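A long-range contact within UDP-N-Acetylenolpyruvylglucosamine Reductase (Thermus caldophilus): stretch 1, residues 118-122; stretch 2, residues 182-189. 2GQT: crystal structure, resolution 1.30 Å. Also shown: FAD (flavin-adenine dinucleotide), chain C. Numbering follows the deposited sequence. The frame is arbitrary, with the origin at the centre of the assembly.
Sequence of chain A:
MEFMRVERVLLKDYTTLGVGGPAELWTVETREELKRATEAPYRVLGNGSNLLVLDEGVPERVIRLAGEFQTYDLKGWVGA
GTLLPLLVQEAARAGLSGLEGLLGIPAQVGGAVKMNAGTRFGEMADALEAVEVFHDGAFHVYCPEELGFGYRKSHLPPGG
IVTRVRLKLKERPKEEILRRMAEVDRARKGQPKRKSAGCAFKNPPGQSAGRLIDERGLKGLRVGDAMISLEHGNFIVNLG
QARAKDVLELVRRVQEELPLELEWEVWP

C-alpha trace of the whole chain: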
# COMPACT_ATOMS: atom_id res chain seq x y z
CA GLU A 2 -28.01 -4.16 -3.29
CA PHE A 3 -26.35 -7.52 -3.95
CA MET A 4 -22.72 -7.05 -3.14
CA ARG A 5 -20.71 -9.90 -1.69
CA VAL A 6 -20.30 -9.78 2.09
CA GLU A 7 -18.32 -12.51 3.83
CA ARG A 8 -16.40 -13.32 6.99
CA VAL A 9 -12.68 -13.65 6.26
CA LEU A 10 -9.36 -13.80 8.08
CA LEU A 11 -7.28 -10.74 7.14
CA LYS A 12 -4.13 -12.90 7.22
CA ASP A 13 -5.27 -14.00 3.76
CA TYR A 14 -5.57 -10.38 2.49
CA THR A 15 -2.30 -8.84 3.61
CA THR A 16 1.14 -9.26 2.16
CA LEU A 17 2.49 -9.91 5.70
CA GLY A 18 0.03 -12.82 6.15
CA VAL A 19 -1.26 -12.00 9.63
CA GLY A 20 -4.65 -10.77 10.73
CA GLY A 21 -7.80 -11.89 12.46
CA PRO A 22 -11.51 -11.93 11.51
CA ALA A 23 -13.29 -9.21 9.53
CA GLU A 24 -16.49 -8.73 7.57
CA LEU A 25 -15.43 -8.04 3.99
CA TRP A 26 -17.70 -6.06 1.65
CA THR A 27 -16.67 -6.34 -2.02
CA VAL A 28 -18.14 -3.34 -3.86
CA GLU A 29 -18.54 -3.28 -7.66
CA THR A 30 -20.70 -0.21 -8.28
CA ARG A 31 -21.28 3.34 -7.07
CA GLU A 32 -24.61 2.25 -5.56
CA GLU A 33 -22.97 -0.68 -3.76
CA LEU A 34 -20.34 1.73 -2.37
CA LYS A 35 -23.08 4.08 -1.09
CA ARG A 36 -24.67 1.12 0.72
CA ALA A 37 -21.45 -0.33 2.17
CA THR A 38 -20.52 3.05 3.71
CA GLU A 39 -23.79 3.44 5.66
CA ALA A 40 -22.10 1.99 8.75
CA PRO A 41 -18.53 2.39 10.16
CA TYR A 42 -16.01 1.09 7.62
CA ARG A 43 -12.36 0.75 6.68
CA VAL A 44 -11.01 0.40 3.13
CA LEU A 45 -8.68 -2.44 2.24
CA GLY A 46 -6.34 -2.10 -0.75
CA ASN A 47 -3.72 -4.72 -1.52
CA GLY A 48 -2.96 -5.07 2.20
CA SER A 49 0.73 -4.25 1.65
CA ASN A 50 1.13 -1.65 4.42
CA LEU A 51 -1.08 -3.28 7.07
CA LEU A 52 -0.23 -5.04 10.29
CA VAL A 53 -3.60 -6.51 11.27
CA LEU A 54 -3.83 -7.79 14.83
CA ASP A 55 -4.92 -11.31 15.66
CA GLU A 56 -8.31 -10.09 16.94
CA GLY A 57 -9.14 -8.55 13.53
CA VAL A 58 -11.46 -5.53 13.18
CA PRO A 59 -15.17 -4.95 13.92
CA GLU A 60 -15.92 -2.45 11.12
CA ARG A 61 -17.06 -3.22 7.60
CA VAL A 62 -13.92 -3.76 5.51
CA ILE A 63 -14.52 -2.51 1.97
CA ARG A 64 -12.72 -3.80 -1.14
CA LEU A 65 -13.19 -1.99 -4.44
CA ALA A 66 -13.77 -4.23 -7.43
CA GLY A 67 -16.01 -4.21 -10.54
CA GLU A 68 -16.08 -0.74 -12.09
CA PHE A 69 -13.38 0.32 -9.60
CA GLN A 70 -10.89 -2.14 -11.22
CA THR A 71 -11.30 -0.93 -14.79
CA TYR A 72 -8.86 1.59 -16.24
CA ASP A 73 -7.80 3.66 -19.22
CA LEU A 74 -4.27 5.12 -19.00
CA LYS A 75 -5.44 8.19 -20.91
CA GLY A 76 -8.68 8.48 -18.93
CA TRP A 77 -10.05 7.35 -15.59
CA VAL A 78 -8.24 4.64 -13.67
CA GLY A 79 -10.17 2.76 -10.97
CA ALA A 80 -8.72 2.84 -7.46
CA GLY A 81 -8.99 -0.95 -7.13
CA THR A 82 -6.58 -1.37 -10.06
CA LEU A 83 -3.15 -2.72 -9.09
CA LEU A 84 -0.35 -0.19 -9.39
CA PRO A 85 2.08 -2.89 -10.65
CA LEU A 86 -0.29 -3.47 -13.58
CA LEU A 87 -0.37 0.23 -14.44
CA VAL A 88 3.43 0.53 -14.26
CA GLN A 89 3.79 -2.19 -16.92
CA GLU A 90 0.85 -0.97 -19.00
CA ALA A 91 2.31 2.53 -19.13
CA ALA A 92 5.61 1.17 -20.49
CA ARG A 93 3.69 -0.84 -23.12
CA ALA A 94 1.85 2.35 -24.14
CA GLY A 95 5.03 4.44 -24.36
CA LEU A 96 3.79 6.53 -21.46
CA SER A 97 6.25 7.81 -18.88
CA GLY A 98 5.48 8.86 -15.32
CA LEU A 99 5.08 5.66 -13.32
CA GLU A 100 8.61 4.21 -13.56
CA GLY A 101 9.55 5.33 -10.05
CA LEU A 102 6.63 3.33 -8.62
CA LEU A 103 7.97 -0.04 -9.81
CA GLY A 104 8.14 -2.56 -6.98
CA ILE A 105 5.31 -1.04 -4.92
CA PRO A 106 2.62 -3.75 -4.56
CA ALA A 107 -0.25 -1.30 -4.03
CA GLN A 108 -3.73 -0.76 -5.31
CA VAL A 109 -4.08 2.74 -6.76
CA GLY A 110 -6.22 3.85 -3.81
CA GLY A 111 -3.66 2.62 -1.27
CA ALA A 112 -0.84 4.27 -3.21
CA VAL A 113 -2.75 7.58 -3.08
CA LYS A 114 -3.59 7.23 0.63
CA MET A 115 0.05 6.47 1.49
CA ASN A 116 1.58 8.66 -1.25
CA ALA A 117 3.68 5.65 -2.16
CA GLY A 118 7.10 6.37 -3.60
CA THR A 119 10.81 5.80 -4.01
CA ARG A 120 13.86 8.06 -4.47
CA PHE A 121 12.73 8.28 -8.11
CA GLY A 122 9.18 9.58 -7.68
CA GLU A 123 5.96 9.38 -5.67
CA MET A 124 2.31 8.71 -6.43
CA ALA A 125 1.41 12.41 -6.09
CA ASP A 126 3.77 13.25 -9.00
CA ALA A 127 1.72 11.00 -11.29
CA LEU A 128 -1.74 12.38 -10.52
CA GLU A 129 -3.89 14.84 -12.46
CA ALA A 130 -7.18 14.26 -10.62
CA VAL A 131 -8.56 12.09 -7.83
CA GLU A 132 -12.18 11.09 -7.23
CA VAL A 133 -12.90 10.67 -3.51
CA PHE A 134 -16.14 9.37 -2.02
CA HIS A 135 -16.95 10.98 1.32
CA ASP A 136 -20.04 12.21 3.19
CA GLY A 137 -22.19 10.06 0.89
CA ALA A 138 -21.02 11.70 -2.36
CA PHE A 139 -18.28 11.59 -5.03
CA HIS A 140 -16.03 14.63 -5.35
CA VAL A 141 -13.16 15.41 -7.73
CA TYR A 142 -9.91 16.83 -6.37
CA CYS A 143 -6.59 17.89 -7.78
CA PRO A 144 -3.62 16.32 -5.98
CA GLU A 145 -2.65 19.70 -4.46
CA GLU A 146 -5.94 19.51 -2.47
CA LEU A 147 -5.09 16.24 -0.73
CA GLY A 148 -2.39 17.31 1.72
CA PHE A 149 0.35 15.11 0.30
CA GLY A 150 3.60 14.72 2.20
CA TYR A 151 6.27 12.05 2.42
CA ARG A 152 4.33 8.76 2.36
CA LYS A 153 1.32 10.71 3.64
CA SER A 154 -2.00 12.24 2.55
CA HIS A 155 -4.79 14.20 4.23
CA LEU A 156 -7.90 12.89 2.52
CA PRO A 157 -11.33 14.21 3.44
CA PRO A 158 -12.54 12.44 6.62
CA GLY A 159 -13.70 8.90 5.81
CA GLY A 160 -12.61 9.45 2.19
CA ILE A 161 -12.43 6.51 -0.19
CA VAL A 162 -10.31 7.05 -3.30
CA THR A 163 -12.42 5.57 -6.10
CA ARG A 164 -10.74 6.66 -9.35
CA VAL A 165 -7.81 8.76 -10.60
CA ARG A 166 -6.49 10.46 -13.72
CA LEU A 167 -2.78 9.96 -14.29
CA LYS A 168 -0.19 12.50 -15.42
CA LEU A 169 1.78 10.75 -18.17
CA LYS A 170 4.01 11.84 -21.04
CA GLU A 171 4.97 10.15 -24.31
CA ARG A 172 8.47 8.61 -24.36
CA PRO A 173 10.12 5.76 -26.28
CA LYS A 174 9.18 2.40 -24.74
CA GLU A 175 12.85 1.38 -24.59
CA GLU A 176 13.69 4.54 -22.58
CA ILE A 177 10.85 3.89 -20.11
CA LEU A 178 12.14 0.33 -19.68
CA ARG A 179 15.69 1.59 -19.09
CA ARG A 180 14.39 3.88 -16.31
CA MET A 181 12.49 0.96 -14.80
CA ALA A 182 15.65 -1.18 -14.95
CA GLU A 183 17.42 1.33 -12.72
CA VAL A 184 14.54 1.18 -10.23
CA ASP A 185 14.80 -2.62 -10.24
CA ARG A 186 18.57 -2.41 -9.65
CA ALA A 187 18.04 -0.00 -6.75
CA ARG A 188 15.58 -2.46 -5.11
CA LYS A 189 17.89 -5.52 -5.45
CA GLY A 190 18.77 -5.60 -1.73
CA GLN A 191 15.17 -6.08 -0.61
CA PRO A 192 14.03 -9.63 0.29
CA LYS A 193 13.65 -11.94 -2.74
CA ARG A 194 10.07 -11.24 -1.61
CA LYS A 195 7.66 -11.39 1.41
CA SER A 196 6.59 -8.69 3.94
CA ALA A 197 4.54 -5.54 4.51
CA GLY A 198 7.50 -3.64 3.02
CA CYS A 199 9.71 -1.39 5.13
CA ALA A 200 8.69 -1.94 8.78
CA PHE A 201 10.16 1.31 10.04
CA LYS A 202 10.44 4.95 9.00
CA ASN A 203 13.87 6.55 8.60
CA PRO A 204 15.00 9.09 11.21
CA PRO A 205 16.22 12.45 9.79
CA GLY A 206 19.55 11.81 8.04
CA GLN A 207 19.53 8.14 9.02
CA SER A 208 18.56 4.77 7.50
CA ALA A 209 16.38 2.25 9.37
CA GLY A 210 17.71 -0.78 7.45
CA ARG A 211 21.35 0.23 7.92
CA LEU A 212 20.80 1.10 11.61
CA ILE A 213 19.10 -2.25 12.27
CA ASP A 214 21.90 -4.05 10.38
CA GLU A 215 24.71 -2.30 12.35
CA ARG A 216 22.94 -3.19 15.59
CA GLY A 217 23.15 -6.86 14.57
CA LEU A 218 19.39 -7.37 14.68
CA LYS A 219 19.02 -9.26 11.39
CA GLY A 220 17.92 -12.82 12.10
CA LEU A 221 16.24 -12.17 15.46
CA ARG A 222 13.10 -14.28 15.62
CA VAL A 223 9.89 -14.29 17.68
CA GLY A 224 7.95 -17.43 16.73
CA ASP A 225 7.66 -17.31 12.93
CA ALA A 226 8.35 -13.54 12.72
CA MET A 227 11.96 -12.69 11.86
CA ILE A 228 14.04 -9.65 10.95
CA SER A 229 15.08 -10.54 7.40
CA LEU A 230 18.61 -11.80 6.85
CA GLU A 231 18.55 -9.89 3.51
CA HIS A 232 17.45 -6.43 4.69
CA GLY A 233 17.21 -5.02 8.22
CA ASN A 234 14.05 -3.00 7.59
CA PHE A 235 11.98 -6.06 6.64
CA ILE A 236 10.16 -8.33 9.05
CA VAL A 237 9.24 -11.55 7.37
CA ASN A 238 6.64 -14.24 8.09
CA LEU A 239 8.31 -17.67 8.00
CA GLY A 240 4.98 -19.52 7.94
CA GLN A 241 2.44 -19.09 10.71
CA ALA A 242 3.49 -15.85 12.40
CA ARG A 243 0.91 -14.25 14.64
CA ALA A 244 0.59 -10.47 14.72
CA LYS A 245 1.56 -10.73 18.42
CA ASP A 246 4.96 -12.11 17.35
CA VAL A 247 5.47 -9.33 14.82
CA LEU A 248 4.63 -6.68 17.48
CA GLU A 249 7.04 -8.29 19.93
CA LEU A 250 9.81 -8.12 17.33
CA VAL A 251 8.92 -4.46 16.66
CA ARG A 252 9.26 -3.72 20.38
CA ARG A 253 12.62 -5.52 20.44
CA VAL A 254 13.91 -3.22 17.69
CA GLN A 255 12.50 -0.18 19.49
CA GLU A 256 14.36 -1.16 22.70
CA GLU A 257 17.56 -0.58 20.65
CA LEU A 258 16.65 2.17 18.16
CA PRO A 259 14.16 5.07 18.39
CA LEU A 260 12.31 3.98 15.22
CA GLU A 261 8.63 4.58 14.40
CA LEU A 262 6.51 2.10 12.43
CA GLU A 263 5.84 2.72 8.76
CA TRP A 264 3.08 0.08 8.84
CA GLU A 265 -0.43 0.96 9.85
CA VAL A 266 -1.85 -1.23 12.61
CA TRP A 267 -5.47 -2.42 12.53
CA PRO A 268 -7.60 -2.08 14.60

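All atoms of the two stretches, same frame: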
# COMPACT_ATOMS: atom_id res chain seq x y z
N GLY A 118 6.01 5.89 -2.76
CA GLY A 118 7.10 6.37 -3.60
C GLY A 118 8.46 5.80 -3.29
O GLY A 118 8.63 4.99 -2.36
N THR A 119 9.42 6.21 -4.11
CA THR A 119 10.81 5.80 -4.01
C THR A 119 11.66 7.07 -4.19
O THR A 119 11.11 8.16 -4.32
CB THR A 119 11.17 4.79 -5.11
OG1 THR A 119 11.08 5.44 -6.39
CG2 THR A 119 10.26 3.57 -5.07
N ARG A 120 12.98 6.92 -4.22
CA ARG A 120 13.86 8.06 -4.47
C ARG A 120 13.64 8.66 -5.87
O ARG A 120 14.11 9.75 -6.16
CB ARG A 120 15.34 7.67 -4.30
CG ARG A 120 15.90 6.72 -5.36
CD ARG A 120 17.43 6.68 -5.34
NE ARG A 120 17.93 5.96 -4.17
CZ ARG A 120 18.50 4.76 -4.20
NH1 ARG A 120 18.70 4.13 -5.35
NH2 ARG A 120 18.90 4.20 -3.06
N PHE A 121 12.95 7.90 -6.71
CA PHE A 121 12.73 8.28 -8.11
C PHE A 121 11.48 9.13 -8.34
O PHE A 121 11.46 9.98 -9.24
CB PHE A 121 12.71 7.02 -8.98
CG PHE A 121 13.92 6.14 -8.81
CD1 PHE A 121 13.85 4.99 -8.01
CD2 PHE A 121 15.13 6.46 -9.41
CE1 PHE A 121 14.97 4.18 -7.84
CE2 PHE A 121 16.25 5.65 -9.24
CZ PHE A 121 16.17 4.51 -8.46
N GLY A 122 10.46 8.91 -7.52
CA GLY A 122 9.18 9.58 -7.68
C GLY A 122 8.16 9.05 -6.69
O GLY A 122 8.38 8.02 -6.05
N ALA A 182 14.53 -0.29 -15.27
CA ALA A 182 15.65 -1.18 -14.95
C ALA A 182 16.51 -0.60 -13.83
O ALA A 182 17.01 -1.34 -12.99
CB ALA A 182 16.49 -1.44 -16.19
N GLU A 183 16.67 0.72 -13.80
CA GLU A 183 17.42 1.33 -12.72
C GLU A 183 16.67 1.21 -11.40
O GLU A 183 17.27 0.97 -10.36
CB GLU A 183 17.79 2.79 -13.02
CG GLU A 183 18.44 3.57 -11.84
CD GLU A 183 19.61 2.84 -11.14
OE1 GLU A 183 20.34 2.06 -11.79
OE2 GLU A 183 19.79 3.04 -9.92
N VAL A 184 15.34 1.36 -11.44
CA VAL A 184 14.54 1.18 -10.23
C VAL A 184 14.68 -0.24 -9.71
O VAL A 184 14.88 -0.46 -8.50
CB VAL A 184 13.05 1.55 -10.46
CG1 VAL A 184 12.26 1.39 -9.16
CG2 VAL A 184 12.95 2.98 -10.95
N ASP A 185 14.62 -1.22 -10.61
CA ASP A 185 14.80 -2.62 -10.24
C ASP A 185 16.17 -2.84 -9.58
O ASP A 185 16.27 -3.46 -8.53
CB ASP A 185 14.62 -3.53 -11.46
CG ASP A 185 14.19 -4.94 -11.07
OD1 ASP A 185 13.13 -5.08 -10.42
OD2 ASP A 185 14.90 -5.90 -11.42
N ARG A 186 17.22 -2.29 -10.20
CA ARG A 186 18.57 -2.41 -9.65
C ARG A 186 18.65 -1.83 -8.24
O ARG A 186 19.22 -2.45 -7.35
CB ARG A 186 19.61 -1.72 -10.57
CG ARG A 186 21.07 -2.05 -10.21
CD ARG A 186 22.04 -0.92 -10.58
NE ARG A 186 21.67 0.31 -9.90
CZ ARG A 186 22.00 0.62 -8.64
NH1 ARG A 186 22.76 -0.20 -7.92
NH2 ARG A 186 21.58 1.76 -8.11
N ALA A 187 18.04 -0.67 -8.04
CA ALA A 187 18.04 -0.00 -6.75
C ALA A 187 17.33 -0.80 -5.65
O ALA A 187 17.66 -0.66 -4.48
CB ALA A 187 17.44 1.39 -6.87
N ARG A 188 16.38 -1.64 -6.05
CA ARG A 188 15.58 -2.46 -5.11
C ARG A 188 16.16 -3.86 -4.87
O ARG A 188 15.58 -4.65 -4.11
CB ARG A 188 14.12 -2.56 -5.59
CG ARG A 188 13.43 -1.21 -5.89
CD ARG A 188 11.93 -1.40 -6.10
NE ARG A 188 11.32 -1.76 -4.83
CZ ARG A 188 10.41 -1.05 -4.17
NH1 ARG A 188 9.86 0.05 -4.67
NH2 ARG A 188 10.01 -1.49 -2.99
N LYS A 189 17.32 -4.16 -5.47
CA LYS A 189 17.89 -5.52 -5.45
C LYS A 189 18.15 -6.07 -4.05
O LYS A 189 18.06 -7.29 -3.83
CB LYS A 189 19.18 -5.57 -6.28
CG LYS A 189 19.51 -6.93 -6.89
CD LYS A 189 20.50 -7.74 -6.06
CE LYS A 189 21.93 -7.23 -6.23
NZ LYS A 189 22.87 -7.98 -5.35
PA FAD C . -3.30 -1.22 2.14
O1A FAD C . -2.12 -1.77 2.82
O2A FAD C . -4.44 -2.11 1.80
O5B FAD C . -3.90 0.00 2.95
C5B FAD C . -3.02 1.04 3.41
C4B FAD C . -3.83 2.25 3.82
O4B FAD C . -4.49 2.78 2.66
C3B FAD C . -4.93 1.96 4.85
O3B FAD C . -5.10 3.12 5.66
C2B FAD C . -6.16 1.76 3.96
O2B FAD C . -7.38 2.02 4.65
C1B FAD C . -5.92 2.82 2.91
N9A FAD C . -6.61 2.60 1.62
C8A FAD C . -6.46 1.55 0.79
N7A FAD C . -7.23 1.74 -0.28
C5A FAD C . -7.84 2.92 -0.16
C6A FAD C . -8.76 3.64 -0.93
N6A FAD C . -9.22 3.21 -2.11
N1A FAD C . -9.19 4.84 -0.46
C2A FAD C . -8.76 5.31 0.72
N3A FAD C . -7.90 4.66 1.49
C4A FAD C . -7.45 3.47 1.06
N1 FAD C . 5.64 1.89 0.00
C2 FAD C . 6.28 2.98 -0.56
O2 FAD C . 5.85 4.11 -0.36
N3 FAD C . 7.41 2.79 -1.35
C4 FAD C . 7.92 1.52 -1.60
O4 FAD C . 8.93 1.39 -2.31
C4X FAD C . 7.27 0.43 -1.03
N5 FAD C . 7.75 -0.86 -1.25
C5X FAD C . 7.05 -1.95 -0.73
C6 FAD C . 7.50 -3.24 -1.01
C7 FAD C . 6.83 -4.35 -0.52
C7M FAD C . 7.33 -5.76 -0.86
C8 FAD C . 5.69 -4.17 0.27
C8M FAD C . 4.93 -5.38 0.82
C9 FAD C . 5.24 -2.88 0.56
C9A FAD C . 5.91 -1.76 0.06
N10 FAD C . 5.47 -0.45 0.35
C10 FAD C . 6.14 0.62 -0.23
C1' FAD C . 4.34 -0.19 1.26
C2' FAD C . 2.98 -0.25 0.55
O2' FAD C . 3.08 -0.98 -0.69
C3' FAD C . 2.41 1.14 0.24
O3' FAD C . 2.19 1.85 1.47
C4' FAD C . 1.12 1.06 -0.57
O4' FAD C . 0.76 2.37 -1.01
C5' FAD C . -0.06 0.45 0.19
O5' FAD C . -1.11 0.25 -0.75
P FAD C . -2.15 -0.94 -0.53
O1P FAD C . -3.13 -0.84 -1.63
O2P FAD C . -1.46 -2.22 -0.28
O3P FAD C . -2.86 -0.41 0.81
O HOH W 1 19.41 4.91 -8.08
O HOH W 2 19.81 1.32 -4.20

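Stretch 1 makes a tight turn against the helix of stretch 2. The contact is small, 266 Å² counting both sides, and no direct hydrogen bond crosses it; side-chain packing, two waters and the flavin join the stretches.

Apolar packing centres on F121, which loses the most area to the other stretch. Its CA-to-CB bond points toward the helix, and with chi1 at m the ring packs against V184 with one face and A187 with its edge. V184, chi1 t, places CG2 over one face of the ring, 3.9 Å from the ring centroid of F121 and 20° off its normal, a CH-pi contact; the closest pair is F121 CD1 to V184 CG2, 3.7 Å. One helical turn on, A187 meets the ring at its edge, with its CB 3.7 Å from F121 CZ. The same A187 CB lies 3.4 Å from R120 NH1, so this short side chain, directed toward stretch 1, touches both an aromatic ring and a guanidinium. The aliphatic part of E183 adds a looser contact, CG to F121 CE2 at 4.0 Å.

Polar links are indirect. R120 starts sideways, but its long side chain (p, t, p) brings the guanidinium to the helix. There R120 NH1 donates to water 1 (2.9 Å), which donates to E183 OE2 (2.7 Å), and also to water 2 (3.2 Å), which donates to A187 O (2.9 Å). E183 also forms a salt bridge within the helix: R186 NH2 to E183 OE2, 2.8 Å, with R186 NE donating to E183 OE1 at 2.9 Å.

The turn is braced from within. T119 N donates to G122 O (2.8 Å), the return bond from G122 N to T119 O is weak (3.4 Å), and F121 N donates to T119 OG1 (3.1 Å). With chi1 at p, the threonine uses its hydroxyl on the turn while its methyl CG2 rests 3.6 Å from R188 NH1.

The flavin supplies a further bridge. G118 pairs through its backbone, N to FAD O2 at 3.0 Å and FAD N3 to its O at 2.7 Å; it is buried, and a CB here would clash with G122 O. From the other stretch, R188 reaches the same ring system, donating from NH1 to FAD O4 (2.9 Å) and from NH2 to FAD N5 (2.9 Å). Arginine suits this place because its length and several N-H groups let one side chain serve two flavin acceptors.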